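Local coordinates for designed Anbu Protein (Synthetic construct, PDB 5LOY) that assembles into a helical complex as a consensus-designed Anbu protein, a proteasome-related subunit that is probably a hydrolase of the N-terminal nucleophile clan, at residues 140-145 with 158-163; 19-22 with 26-29; 84-89 with 112-117. All coordinates share one frame; numbering follows the deposited sequence.

Contact 1. Residues 140-145 with 158-163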
# COMPACT_ATOMS: atom_id res chain seq x y z
N ASP A 140 4.19 -5.32 -20.62
CA ASP A 140 3.55 -6.03 -19.51
C ASP A 140 3.78 -5.43 -18.13
O ASP A 140 2.97 -5.61 -17.25
CB ASP A 140 4.01 -7.47 -19.50
CG ASP A 140 3.69 -8.16 -20.80
OD1 ASP A 140 2.47 -8.27 -21.10
OD2 ASP A 140 4.66 -8.53 -21.50
N THR A 141 4.90 -4.75 -17.94
CA THR A 141 5.15 -3.99 -16.70
C THR A 141 5.54 -2.57 -17.12
O THR A 141 6.72 -2.24 -17.22
CB THR A 141 6.24 -4.64 -15.83
OG1 THR A 141 5.83 -5.96 -15.44
CG2 THR A 141 6.50 -3.80 -14.60
N PRO A 142 4.54 -1.73 -17.41
CA PRO A 142 4.72 -0.41 -18.00
C PRO A 142 4.96 0.74 -17.01
O PRO A 142 5.15 1.87 -17.45
CB PRO A 142 3.38 -0.18 -18.71
CG PRO A 142 2.40 -0.85 -17.81
CD PRO A 142 3.11 -2.07 -17.28
N PHE A 143 4.99 0.48 -15.72
CA PHE A 143 5.34 1.54 -14.79
C PHE A 143 6.26 1.06 -13.66
O PHE A 143 6.31 -0.12 -13.36
CB PHE A 143 4.07 2.20 -14.23
CG PHE A 143 3.29 1.32 -13.28
CD1 PHE A 143 3.57 1.30 -11.92
CD2 PHE A 143 2.24 0.52 -13.75
CE1 PHE A 143 2.86 0.48 -11.04
CE2 PHE A 143 1.53 -0.29 -12.90
CZ PHE A 143 1.84 -0.32 -11.53
N PHE A 144 6.95 2.03 -13.04
CA PHE A 144 7.78 1.79 -11.86
C PHE A 144 7.47 2.82 -10.78
O PHE A 144 7.02 3.92 -11.07
CB PHE A 144 9.26 1.91 -12.19
CG PHE A 144 9.79 0.81 -13.08
CD1 PHE A 144 9.56 -0.53 -12.81
CD2 PHE A 144 10.62 1.14 -14.15
CE1 PHE A 144 10.09 -1.52 -13.63
CE2 PHE A 144 11.15 0.17 -14.95
CZ PHE A 144 10.87 -1.17 -14.70
N GLN A 145 7.75 2.44 -9.54
CA GLN A 145 7.52 3.32 -8.39
C GLN A 145 8.68 3.17 -7.44
O GLN A 145 9.19 2.06 -7.27
CB GLN A 145 6.29 2.87 -7.59
CG GLN A 145 4.99 2.64 -8.35
CD GLN A 145 3.96 1.99 -7.44
OE1 GLN A 145 3.99 0.79 -7.21
NE2 GLN A 145 3.05 2.81 -6.90
N ARG A 158 -4.87 -1.00 -12.01
CA ARG A 158 -6.20 -1.07 -12.60
C ARG A 158 -6.28 -0.37 -13.93
O ARG A 158 -6.97 -0.84 -14.81
CB ARG A 158 -7.27 -0.46 -11.68
CG ARG A 158 -7.65 -1.32 -10.48
CD ARG A 158 -8.64 -0.59 -9.56
NE ARG A 158 -8.85 -1.26 -8.28
CZ ARG A 158 -9.70 -2.26 -8.07
NH1 ARG A 158 -10.43 -2.76 -9.08
NH2 ARG A 158 -9.81 -2.78 -6.84
N VAL A 159 -5.58 0.74 -14.08
CA VAL A 159 -5.78 1.63 -15.22
C VAL A 159 -4.70 1.55 -16.32
O VAL A 159 -5.04 1.53 -17.50
CB VAL A 159 -5.89 3.09 -14.71
CG1 VAL A 159 -5.99 4.06 -15.87
CG2 VAL A 159 -7.11 3.23 -13.83
N ILE A 160 -3.43 1.50 -15.96
CA ILE A 160 -2.37 1.70 -16.94
C ILE A 160 -2.17 0.51 -17.87
O ILE A 160 -1.95 -0.60 -17.43
CB ILE A 160 -1.01 1.99 -16.29
CG1 ILE A 160 -1.09 3.22 -15.34
CG2 ILE A 160 0.04 2.22 -17.36
CD1 ILE A 160 -1.51 4.53 -15.98
N THR A 161 -2.26 0.77 -19.18
CA THR A 161 -1.85 -0.17 -20.21
C THR A 161 -1.05 0.64 -21.22
O THR A 161 -1.09 1.87 -21.21
CB THR A 161 -3.05 -0.82 -20.95
OG1 THR A 161 -3.62 0.10 -21.89
CG2 THR A 161 -4.11 -1.34 -19.98
N PRO A 162 -0.33 -0.06 -22.11
CA PRO A 162 0.40 0.63 -23.18
C PRO A 162 -0.50 1.54 -24.01
O PRO A 162 -0.04 2.51 -24.59
CB PRO A 162 0.90 -0.52 -24.05
CG PRO A 162 0.96 -1.70 -23.14
CD PRO A 162 -0.07 -1.51 -22.09
N ASP A 163 -1.79 1.21 -24.09
CA ASP A 163 -2.72 1.98 -24.90
C ASP A 163 -3.29 3.22 -24.19
O ASP A 163 -3.94 4.02 -24.80
CB ASP A 163 -3.86 1.06 -25.36
CG ASP A 163 -4.41 1.46 -26.72
OD1 ASP A 163 -3.61 1.76 -27.64
OD2 ASP A 163 -5.65 1.46 -26.88
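I160 reaches from the loop after helix 153-159 toward P142, just before strand 143-147, and F143, its first residue, and with P142 it has the largest share of the buried surface. I160 CG2 meets the proline ring at P142 CG, 3.9 Å away. A first torsion of -56° makes this touch possible, because it sets CG2 anti to the backbone N and swings it out to the proline. The two side chains slide past one another in opposite directions, and no hydrogen bond joins the segments. F143 adds a looser contact: F143 CD2 lies 4.4 Å from I160 CB, and the ring is oblique to that carbon. Together they form part of one of the outer seams of the proteasome-type sandwich, in which helices cover the two central sheets. I6 and L8 of strand 2-8 also pack on I160, and the F143 ring extends to L156 and D157 of helix 153-159. A beta-branched isoleucine suits the point where the chain leaves the helix, since it offers a short, stiff apolar branch to a greasy surface. Proline suits the strand entrance for a different reason: lacking an N-H, it leaves no donor to be satisfied inside the buried contact, while its carbonyl is still taken up by the backbone of R7.

Contact 2. Residues 19-22 with 26-29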
# COMPACT_ATOMS: atom_id res chain seq x y z
N ARG A 19 8.48 15.67 0.01
CA ARG A 19 8.66 15.56 1.43
C ARG A 19 9.80 14.58 1.71
O ARG A 19 9.83 13.47 1.20
CB ARG A 19 7.36 15.12 2.07
CG ARG A 19 7.38 15.15 3.58
CD ARG A 19 5.98 14.97 4.16
NE ARG A 19 5.13 16.14 4.03
CZ ARG A 19 3.86 16.19 4.47
NH1 ARG A 19 3.30 15.14 5.03
NH2 ARG A 19 3.15 17.30 4.35
N THR A 20 10.77 15.03 2.48
CA THR A 20 12.05 14.37 2.53
C THR A 20 12.59 14.32 3.96
O THR A 20 12.60 15.32 4.65
CB THR A 20 13.09 15.13 1.67
OG1 THR A 20 12.58 15.32 0.34
CG2 THR A 20 14.39 14.36 1.55
N ASN A 21 13.09 13.16 4.35
CA ASN A 21 13.92 13.04 5.55
C ASN A 21 15.29 13.76 5.44
O ASN A 21 16.19 13.31 4.72
CB ASN A 21 14.12 11.59 5.93
CG ASN A 21 13.77 11.35 7.36
OD1 ASN A 21 12.61 11.05 7.68
ND2 ASN A 21 14.74 11.58 8.26
N ALA A 22 15.44 14.87 6.13
CA ALA A 22 16.66 15.66 6.06
C ALA A 22 17.34 15.68 7.41
O ALA A 22 17.79 16.73 7.89
CB ALA A 22 16.33 17.07 5.61
N ASN A 26 13.55 16.58 11.39
CA ASN A 26 13.55 17.54 10.30
C ASN A 26 13.13 16.83 9.04
O ASN A 26 13.84 16.01 8.48
CB ASN A 26 14.92 18.21 10.11
CG ASN A 26 14.82 19.58 9.43
OD1 ASN A 26 14.21 19.73 8.36
ND2 ASN A 26 15.42 20.58 10.04
N ILE A 27 11.92 17.14 8.63
CA ILE A 27 11.41 16.70 7.38
C ILE A 27 11.24 17.99 6.62
O ILE A 27 10.61 18.92 7.13
CB ILE A 27 10.08 15.98 7.60
CG1 ILE A 27 10.32 14.72 8.44
CG2 ILE A 27 9.43 15.62 6.28
CD1 ILE A 27 9.05 14.00 8.88
N SER A 28 11.84 18.11 5.44
CA SER A 28 11.65 19.33 4.65
C SER A 28 11.45 19.04 3.19
O SER A 28 11.31 17.88 2.77
CB SER A 28 12.74 20.40 4.90
OG SER A 28 13.98 19.81 5.15
N THR A 29 11.34 20.13 2.44
CA THR A 29 11.02 20.08 1.03
C THR A 29 12.31 20.06 0.20
O THR A 29 13.16 20.94 0.31
CB THR A 29 10.13 21.29 0.70
OG1 THR A 29 9.01 21.28 1.58
CG2 THR A 29 9.62 21.23 -0.72
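R19 and I27 cross on one face of a short hairpin, diagonal neighbours on facing strands. From R19 CB, 4.7 Å from I27 CG2, the arginine chain runs on with CG anti to the backbone N (chi1 -172°), which brings R19 CG to 3.4 Å from I27 CG2, a close fit. R19 CD lies alongside I27 CG2 at 4.1 Å, and a bend at chi3 then turns the guanidinium away, where NH1 bonds to the carbonyl of L185. Arginine suits this half-exposed place: its methylenes cover the isoleucine while its charged end finds a polar partner. Between the strands, T20 and S28 form the hydrogen-bonded pair, T20 N giving to S28 O at 2.9 Å and S28 N to T20 O at 3.0 Å. Farther toward the turn, A22 N bonds N26 O at 3.1 Å. On the face opposite R19, S28 OG sits 3.6 Å from the A22 CB methyl and donates to N26 OD1 over 3.2 Å. Replacing S28 by an alanine removes the hydroxyl, and N26 OD1 would probably lose this bond and its carboxamide be freer to turn. T20 OG1 also bonds K32 NZ, and the R19 backbone bonds to T1, the position of the nucleophile in active proteasome subunits, R19 O also meeting T1 OG1. Strands 11-21 and 27-29 make a strongly twisted antiparallel beta hairpin, with 27-29 at the sheet edge within this chain.

Contact 3. Residues 84-89 with 112-117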
# COMPACT_ATOMS: atom_id res chain seq x y z
N ARG A 84 23.10 2.61 -16.77
CA ARG A 84 24.34 2.08 -16.29
C ARG A 84 25.23 3.15 -15.64
O ARG A 84 25.91 2.88 -14.65
CB ARG A 84 25.09 1.42 -17.45
CG ARG A 84 26.14 0.45 -17.01
CD ARG A 84 26.37 -0.59 -18.08
NE ARG A 84 27.75 -1.06 -18.08
CZ ARG A 84 28.39 -1.52 -19.16
NH1 ARG A 84 27.76 -1.59 -20.34
NH2 ARG A 84 29.66 -1.93 -19.07
N LEU A 85 25.21 4.37 -16.17
CA LEU A 85 25.93 5.47 -15.52
C LEU A 85 25.37 5.80 -14.14
O LEU A 85 26.13 6.08 -13.22
CB LEU A 85 25.91 6.74 -16.37
CG LEU A 85 26.76 6.72 -17.65
CD1 LEU A 85 26.47 7.98 -18.45
CD2 LEU A 85 28.23 6.59 -17.35
N VAL A 86 24.05 5.80 -14.00
CA VAL A 86 23.45 6.13 -12.73
C VAL A 86 23.82 5.09 -11.71
O VAL A 86 24.22 5.40 -10.58
CB VAL A 86 21.92 6.24 -12.83
CG1 VAL A 86 21.30 6.41 -11.45
CG2 VAL A 86 21.53 7.41 -13.74
N GLY A 87 23.72 3.83 -12.11
CA GLY A 87 24.08 2.71 -11.26
C GLY A 87 25.53 2.70 -10.85
O GLY A 87 25.83 2.38 -9.71
N GLU A 88 26.43 3.04 -11.76
CA GLU A 88 27.85 3.08 -11.42
C GLU A 88 28.17 4.23 -10.46
O GLU A 88 29.02 4.11 -9.59
CB GLU A 88 28.71 3.17 -12.66
CG GLU A 88 29.01 1.81 -13.29
CD GLU A 88 29.54 1.92 -14.74
OE1 GLU A 88 29.38 0.95 -15.52
OE2 GLU A 88 30.11 3.00 -15.10
N ALA A 89 27.48 5.36 -10.63
CA ALA A 89 27.65 6.51 -9.76
C ALA A 89 27.18 6.17 -8.34
O ALA A 89 27.84 6.50 -7.36
CB ALA A 89 26.88 7.70 -10.31
N PHE A 112 16.50 4.98 -7.84
CA PHE A 112 16.18 5.94 -8.88
C PHE A 112 15.27 5.37 -9.96
O PHE A 112 15.23 4.15 -10.20
CB PHE A 112 17.45 6.42 -9.56
CG PHE A 112 18.49 6.99 -8.61
CD1 PHE A 112 19.38 6.16 -7.96
CD2 PHE A 112 18.55 8.35 -8.38
CE1 PHE A 112 20.30 6.67 -7.08
CE2 PHE A 112 19.47 8.87 -7.52
CZ PHE A 112 20.35 8.03 -6.87
N ILE A 113 14.59 6.27 -10.66
CA ILE A 113 13.90 5.96 -11.89
C ILE A 113 14.44 6.86 -12.97
O ILE A 113 14.61 8.06 -12.75
CB ILE A 113 12.40 6.22 -11.76
CG1 ILE A 113 11.77 5.11 -10.92
CG2 ILE A 113 11.72 6.26 -13.13
CD1 ILE A 113 10.34 5.41 -10.49
N LEU A 114 14.75 6.28 -14.13
CA LEU A 114 15.40 7.01 -15.19
C LEU A 114 14.65 6.71 -16.45
O LEU A 114 14.47 5.55 -16.81
CB LEU A 114 16.85 6.55 -15.35
CG LEU A 114 17.58 7.23 -16.52
CD1 LEU A 114 17.98 8.63 -16.13
CD2 LEU A 114 18.81 6.48 -16.93
N GLY A 115 14.25 7.75 -17.16
CA GLY A 115 13.60 7.54 -18.46
C GLY A 115 13.74 8.70 -19.40
O GLY A 115 14.21 9.77 -19.03
N GLY A 116 13.34 8.49 -20.64
CA GLY A 116 13.43 9.53 -21.65
C GLY A 116 13.52 8.98 -23.05
O GLY A 116 13.17 7.83 -23.28
N GLN A 117 14.00 9.81 -23.98
CA GLN A 117 14.14 9.41 -25.36
C GLN A 117 15.36 10.07 -25.98
O GLN A 117 15.61 11.24 -25.78
CB GLN A 117 12.89 9.75 -26.16
CG GLN A 117 13.00 9.35 -27.62
CD GLN A 117 11.69 9.40 -28.37
OE1 GLN A 117 10.79 10.19 -28.06
NE2 GLN A 117 11.57 8.58 -29.38
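V86 plants its two methyls on strand 110-118, one over F112 and the other beside L114. The packing is closest at F112, where V86 CG1 lies over one ring face, 4.0 Å from F112 CD1. At chi1 173° the valine turns CG1 to the ring and leaves CG2 for the leucine. There the fit is slacker, with V86 CG2 at 4.3 Å from L114 CD2. Valine suits the spot because its forked side chain is short enough to lie between helix and sheet while still meeting two partners on the same strand. F112 and L114 both point to this face, as every second residue of a strand does. In the layered proteasome-type fold, helix 79-94 covers the outside of one central sheet, and strand 110-118 runs through that sheet between strands 42-50 and 124-128. L62 of helix 52-62 also packs on V86, and L46 reaches both F112 and L114, so the buried side is largely apolar. The other side of the helix differs. R84 and E88, one turn apart, are exposed and joined by a long salt bridge, R84 NE to E88 OE1 at 3.6 Å, while their backbones are linked by the helical bond from E88 N to R84 O at 2.9 Å. Long charged chains suit a surface in solvent, where no tight fit is needed.

Contacts 1 and 3 are core, contact 2 surface. Contact 3 sets helix 79-94 on its sheet, whereas contact 1 sets the loop after helix 153-159 against the start of strand 143-147; neither has a hydrogen bond across it. The sheets meet directly between them: I113 CD1 packs on F144 O at 3.7 Å. Contact 2 reaches the same sheet as contact 1, but its centre lies about 29 Å from that of contact 1, on the opposite side of the chain's centre. It is held mainly by backbone hydrogen bonds, with the R19 methylenes on I27 and the S28-N26 bond added, in contrast to the apolar fits of the core.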